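Local coordinates for uncharacterized protein TP-0789 domain-containing protein (Nitrosomonas europaea ATCC 19718, PDB 3BUU) that is of unknown function but, as a member of the LolA superfamily, may bind and carry lipid or lipoprotein in the bacterial cell envelope, at residues L49-N55 and L215-F220; R33-P37 and S199-S203. One frame throughout, in Å; residues are numbered along the deposited sequence.

Interaction 1. Residues L49-N55 and L215-F220; sequences LSKGNEN and LPDKIF
An almost straight lysine makes the one direct hydrogen bond of this contact: Lys51, all four chi angles t, reaches past the Phe220 ring and puts NZ 2.9 Å from the backbone O of Leu215. The same NZ lies 2.8 Å from water 1, which it donates to; that water stands 3.0 Å from Asn55 OD1 and 2.6 Å from Asp217 OD1, so one solvent molecule bridges the two segments where their acid and amide ends approach. Lys51 closes the strand. At Gly52, phi 62°, the chain turns sharply, then comes back through Asn53 and Glu54 to Asn55, with Lys51 N bonded to Asn55 O (2.9 Å) and Asn55 N to Lys51 O (3.3 Å). Glu54 and Asn55 both face Lys51, which makes this a classic beta bulge at the hairpin between strands 39-51 and 55-62 of the large antiparallel LolA-like sheet. Residues 215-220 follow strand 202-212 and form a short 3-10 turn at 217-219, with Ile219 N bonded to Pro216 O (3.0 Å) and Phe220 N to Asp217 O (3.1 Å). Phe220 (chi1 m) offers a ring face: Asn55 CB sits 3.4 Å from the ring centroid, 5° off the normal, a CH-pi contact. Leu215, chi1 m and chi2 t, points at the strand and brings CD1 to 3.4 Å from Ser50 O, while its CD2 meets Leu49 CB at 4.1 Å. Beside this contact, Leu49, whose rotamer is also m then t, packs CD1 against Ile219 CD1 at 4.1 Å, and Phe220 also touches Leu72 of strand 70-74.

Interaction 2. Residues R33-P37 and S199-S203; sequences RTAAP and SGEVS
Thr34 lays its methyl CG2 against Glu201 CG at 4.1 Å and sets its hydroxyl beside that of Ser203, OG1 to OG 2.6 Å, a short hydrogen bond in which either could donate. Both chi1 angles are m, and both side chains leave the same face of the sheet, because Thr34 and Ser203 form an antiparallel non-hydrogen-bonded pair with CA atoms 4.1 Å apart. One step along, Ala35 and Val202 are the hydrogen-bonded pair, CA atoms 5.7 Å apart: Ala35 N to Val202 O is 3.0 Å and Val202 N to Ala35 O is 2.9 Å, with side chains on the opposite face. CA-H...O contacts fill in between the two segments, Thr34 CA to Val202 O 3.3 Å and Ser203 CA to Arg33 O 3.4 Å. Toward the tip the pairing gives way to looser packing: Ala36 CB rests 3.5 Å from Gly200 O, and Pro37 CD lies 3.8 Å from the same oxygen. The incoming chain is shaped by an ST turn, Glu201 N donating to Ser199 OG at 3.0 Å, and by Gly200 at phi 77°, psi 4°; Ser199 OG is also bonded to Asp195. This is regular antiparallel pairing of two adjacent inner strands of the large LolA-like sheet, the two segments running 148° apart end to end. Ser203 OG and Glu201 OE1 each bond to Gln100, by its backbone N and its NE2 respectively. Strand 26-36 is thus held between strand 39-51, where Thr34 pairs with Glu41, and strand 202-212, which is flanked in turn by strand 185-195, where Ser203 bonds to Met193.

Interactions 1 and 2 lie on opposite sides of the chain's centre, 31 Å apart between centres and about 18 Å between nearest atoms, so they do not touch. Both reach the same large antiparallel sheet, in which strand 26-36 runs between strands 39-51 and 202-212. Along the chain their segments alternate: 33-37, 49-55, 199-203, 215-220. Interaction 2 lies where strand 202-212 begins, and interaction 1 gathers the loop beyond its end against the hairpin after strand 39-51. Together they join early chain to late: interaction 2 pairs strand 26-36 with strand 202-212 inside the sheet, and interaction 1 packs the chain that follows onto the hairpin, each bridging about 160 residues of sequence.

Interaction 1. Residues L49-N55 and L215-F220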
# COMPACT_ATOMS: atom_id res chain seq x y z
N LEU A 49 8.85 -0.56 8.06
CA LEU A 49 8.53 -0.30 9.48
C LEU A 49 7.30 0.61 9.41
O LEU A 49 7.40 1.75 8.98
CB LEU A 49 9.71 0.42 10.13
CG LEU A 49 11.02 -0.36 10.11
CD1 LEU A 49 12.13 0.47 10.79
CD2 LEU A 49 10.87 -1.71 10.78
N SER A 50 6.16 0.08 9.83
CA SER A 50 4.88 0.74 9.67
C SER A 50 4.27 1.17 11.00
O SER A 50 4.03 0.34 11.89
CB SER A 50 3.93 -0.21 8.97
OG SER A 50 2.62 0.29 8.91
N LYS A 51 3.98 2.47 11.13
CA LYS A 51 3.36 3.03 12.28
C LYS A 51 2.10 3.79 11.84
O LYS A 51 2.03 5.02 11.86
CB LYS A 51 4.33 3.88 13.08
CG LYS A 51 3.84 4.21 14.45
CD LYS A 51 4.90 4.94 15.25
CE LYS A 51 4.46 5.13 16.66
NZ LYS A 51 5.48 6.00 17.33
N GLY A 52 1.13 3.02 11.37
CA GLY A 52 -0.12 3.56 10.87
C GLY A 52 0.12 4.46 9.68
O GLY A 52 1.02 4.28 8.88
N ASN A 53 -0.70 5.47 9.57
CA ASN A 53 -0.56 6.43 8.50
C ASN A 53 0.25 7.63 8.92
O ASN A 53 0.47 8.53 8.11
CB ASN A 53 -1.93 6.84 7.99
CG ASN A 53 -2.59 5.80 7.15
OD1 ASN A 53 -2.01 4.75 6.86
ND2 ASN A 53 -3.82 6.08 6.74
N GLU A 54 0.71 7.57 10.19
CA GLU A 54 1.51 8.59 10.92
C GLU A 54 2.95 8.66 10.42
O GLU A 54 3.46 9.72 10.08
CB GLU A 54 1.45 8.40 12.47
CG GLU A 54 2.13 7.20 13.06
CD GLU A 54 1.83 7.03 14.52
OE1 GLU A 54 2.50 7.72 15.33
OE2 GLU A 54 0.93 6.22 14.88
N ASN A 55 3.61 7.52 10.45
CA ASN A 55 5.04 7.37 10.19
C ASN A 55 5.32 6.03 9.59
O ASN A 55 4.69 5.05 9.93
CB ASN A 55 5.88 7.45 11.50
CG ASN A 55 5.94 8.82 12.05
OD1 ASN A 55 5.35 9.07 13.07
ND2 ASN A 55 6.65 9.71 11.38
N LEU A 215 7.98 0.97 17.58
CA LEU A 215 8.61 1.91 16.67
C LEU A 215 8.57 3.29 17.31
O LEU A 215 7.59 4.03 17.14
CB LEU A 215 7.91 1.92 15.31
CG LEU A 215 7.95 0.54 14.59
CD1 LEU A 215 7.08 0.63 13.33
CD2 LEU A 215 9.35 0.14 14.23
N PRO A 216 9.61 3.63 18.07
CA PRO A 216 9.61 4.93 18.74
C PRO A 216 9.53 6.07 17.77
O PRO A 216 10.13 6.05 16.68
CB PRO A 216 10.95 4.93 19.49
CG PRO A 216 11.34 3.54 19.63
CD PRO A 216 10.84 2.87 18.34
N ASP A 217 8.85 7.12 18.18
CA ASP A 217 8.80 8.33 17.36
C ASP A 217 10.19 8.79 16.92
O ASP A 217 10.39 9.30 15.82
CB ASP A 217 8.08 9.45 18.14
CG ASP A 217 7.80 10.65 17.28
OD1 ASP A 217 6.93 10.59 16.39
OD2 ASP A 217 8.47 11.67 17.52
N LYS A 218 11.18 8.62 17.80
CA LYS A 218 12.50 9.09 17.56
C LYS A 218 13.28 8.36 16.47
O LYS A 218 14.31 8.82 16.07
CB LYS A 218 13.28 9.07 18.89
CG LYS A 218 12.84 10.15 19.88
CD LYS A 218 13.47 10.00 21.32
CE LYS A 218 12.89 10.99 22.33
NZ LYS A 218 12.89 12.36 21.75
N ILE A 219 12.80 7.24 15.94
CA ILE A 219 13.47 6.64 14.76
C ILE A 219 13.06 7.32 13.46
O ILE A 219 13.72 7.13 12.44
CB ILE A 219 13.30 5.09 14.61
CG1 ILE A 219 11.87 4.68 14.18
CG2 ILE A 219 13.77 4.39 15.88
CD1 ILE A 219 11.77 3.17 13.85
N PHE A 220 11.99 8.11 13.47
CA PHE A 220 11.45 8.64 12.22
C PHE A 220 12.11 9.97 11.93
O PHE A 220 11.46 11.03 11.96
CB PHE A 220 9.94 8.68 12.30
CG PHE A 220 9.35 7.30 12.37
CD1 PHE A 220 9.37 6.47 11.25
CD2 PHE A 220 8.85 6.81 13.56
CE1 PHE A 220 8.84 5.19 11.33
CE2 PHE A 220 8.33 5.55 13.65
CZ PHE A 220 8.32 4.72 12.53
O HOH W 1 5.65 8.37 15.94

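Interaction 2. Residues R33-P37 and S199-S203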
# COMPACT_ATOMS: atom_id res chain seq x y z
N ARG A 33 7.38 -8.28 -7.71
CA ARG A 33 7.79 -8.83 -9.00
C ARG A 33 6.88 -8.23 -10.05
O ARG A 33 5.68 -8.50 -10.05
CB ARG A 33 7.65 -10.35 -8.98
CG ARG A 33 8.57 -11.07 -7.98
CD ARG A 33 8.47 -12.61 -7.98
NE ARG A 33 9.55 -13.26 -7.22
CZ ARG A 33 9.58 -13.34 -5.89
NH1 ARG A 33 8.59 -12.83 -5.14
NH2 ARG A 33 10.61 -13.94 -5.31
N THR A 34 7.44 -7.45 -10.97
CA THR A 34 6.67 -6.83 -12.03
C THR A 34 7.07 -7.40 -13.36
O THR A 34 8.28 -7.53 -13.62
CB THR A 34 6.89 -5.32 -12.06
OG1 THR A 34 6.48 -4.75 -10.80
CG2 THR A 34 6.14 -4.64 -13.15
N ALA A 35 6.09 -7.75 -14.18
CA ALA A 35 6.39 -8.20 -15.53
C ALA A 35 5.31 -7.75 -16.45
O ALA A 35 4.15 -7.59 -16.04
CB ALA A 35 6.48 -9.71 -15.55
N ALA A 36 5.68 -7.64 -17.71
CA ALA A 36 4.75 -7.47 -18.81
C ALA A 36 5.18 -8.44 -19.85
O ALA A 36 6.32 -8.89 -19.82
CB ALA A 36 4.79 -6.04 -19.36
N PRO A 37 4.32 -8.83 -20.80
CA PRO A 37 4.66 -9.97 -21.70
C PRO A 37 6.10 -10.17 -22.36
O PRO A 37 6.58 -11.26 -22.35
CB PRO A 37 3.53 -9.89 -22.73
CG PRO A 37 2.36 -9.43 -21.89
CD PRO A 37 2.97 -8.31 -21.09
N SER A 199 0.43 -0.55 -20.61
CA SER A 199 1.79 -1.10 -20.44
C SER A 199 1.83 -2.63 -20.43
O SER A 199 2.88 -3.21 -20.63
CB SER A 199 2.47 -0.59 -19.17
OG SER A 199 1.93 -1.23 -18.03
N GLY A 200 0.73 -3.25 -20.03
CA GLY A 200 0.71 -4.69 -19.81
C GLY A 200 1.36 -5.12 -18.53
O GLY A 200 1.47 -6.32 -18.26
N GLU A 201 1.80 -4.17 -17.71
CA GLU A 201 2.46 -4.54 -16.46
C GLU A 201 1.50 -5.07 -15.43
O GLU A 201 0.41 -4.52 -15.21
CB GLU A 201 3.14 -3.34 -15.85
CG GLU A 201 4.43 -2.96 -16.53
CD GLU A 201 5.02 -1.69 -15.95
OE1 GLU A 201 4.56 -1.19 -14.86
OE2 GLU A 201 5.98 -1.17 -16.56
N VAL A 202 1.99 -6.08 -14.72
CA VAL A 202 1.35 -6.61 -13.52
C VAL A 202 2.43 -6.71 -12.44
O VAL A 202 3.50 -7.30 -12.70
CB VAL A 202 0.72 -7.98 -13.78
CG1 VAL A 202 0.16 -8.57 -12.50
CG2 VAL A 202 -0.35 -7.87 -14.85
N SER A 203 2.18 -6.12 -11.27
CA SER A 203 3.07 -6.25 -10.14
C SER A 203 2.46 -7.13 -9.10
O SER A 203 1.30 -6.94 -8.71
CB SER A 203 3.33 -4.86 -9.51
OG SER A 203 3.98 -3.98 -10.42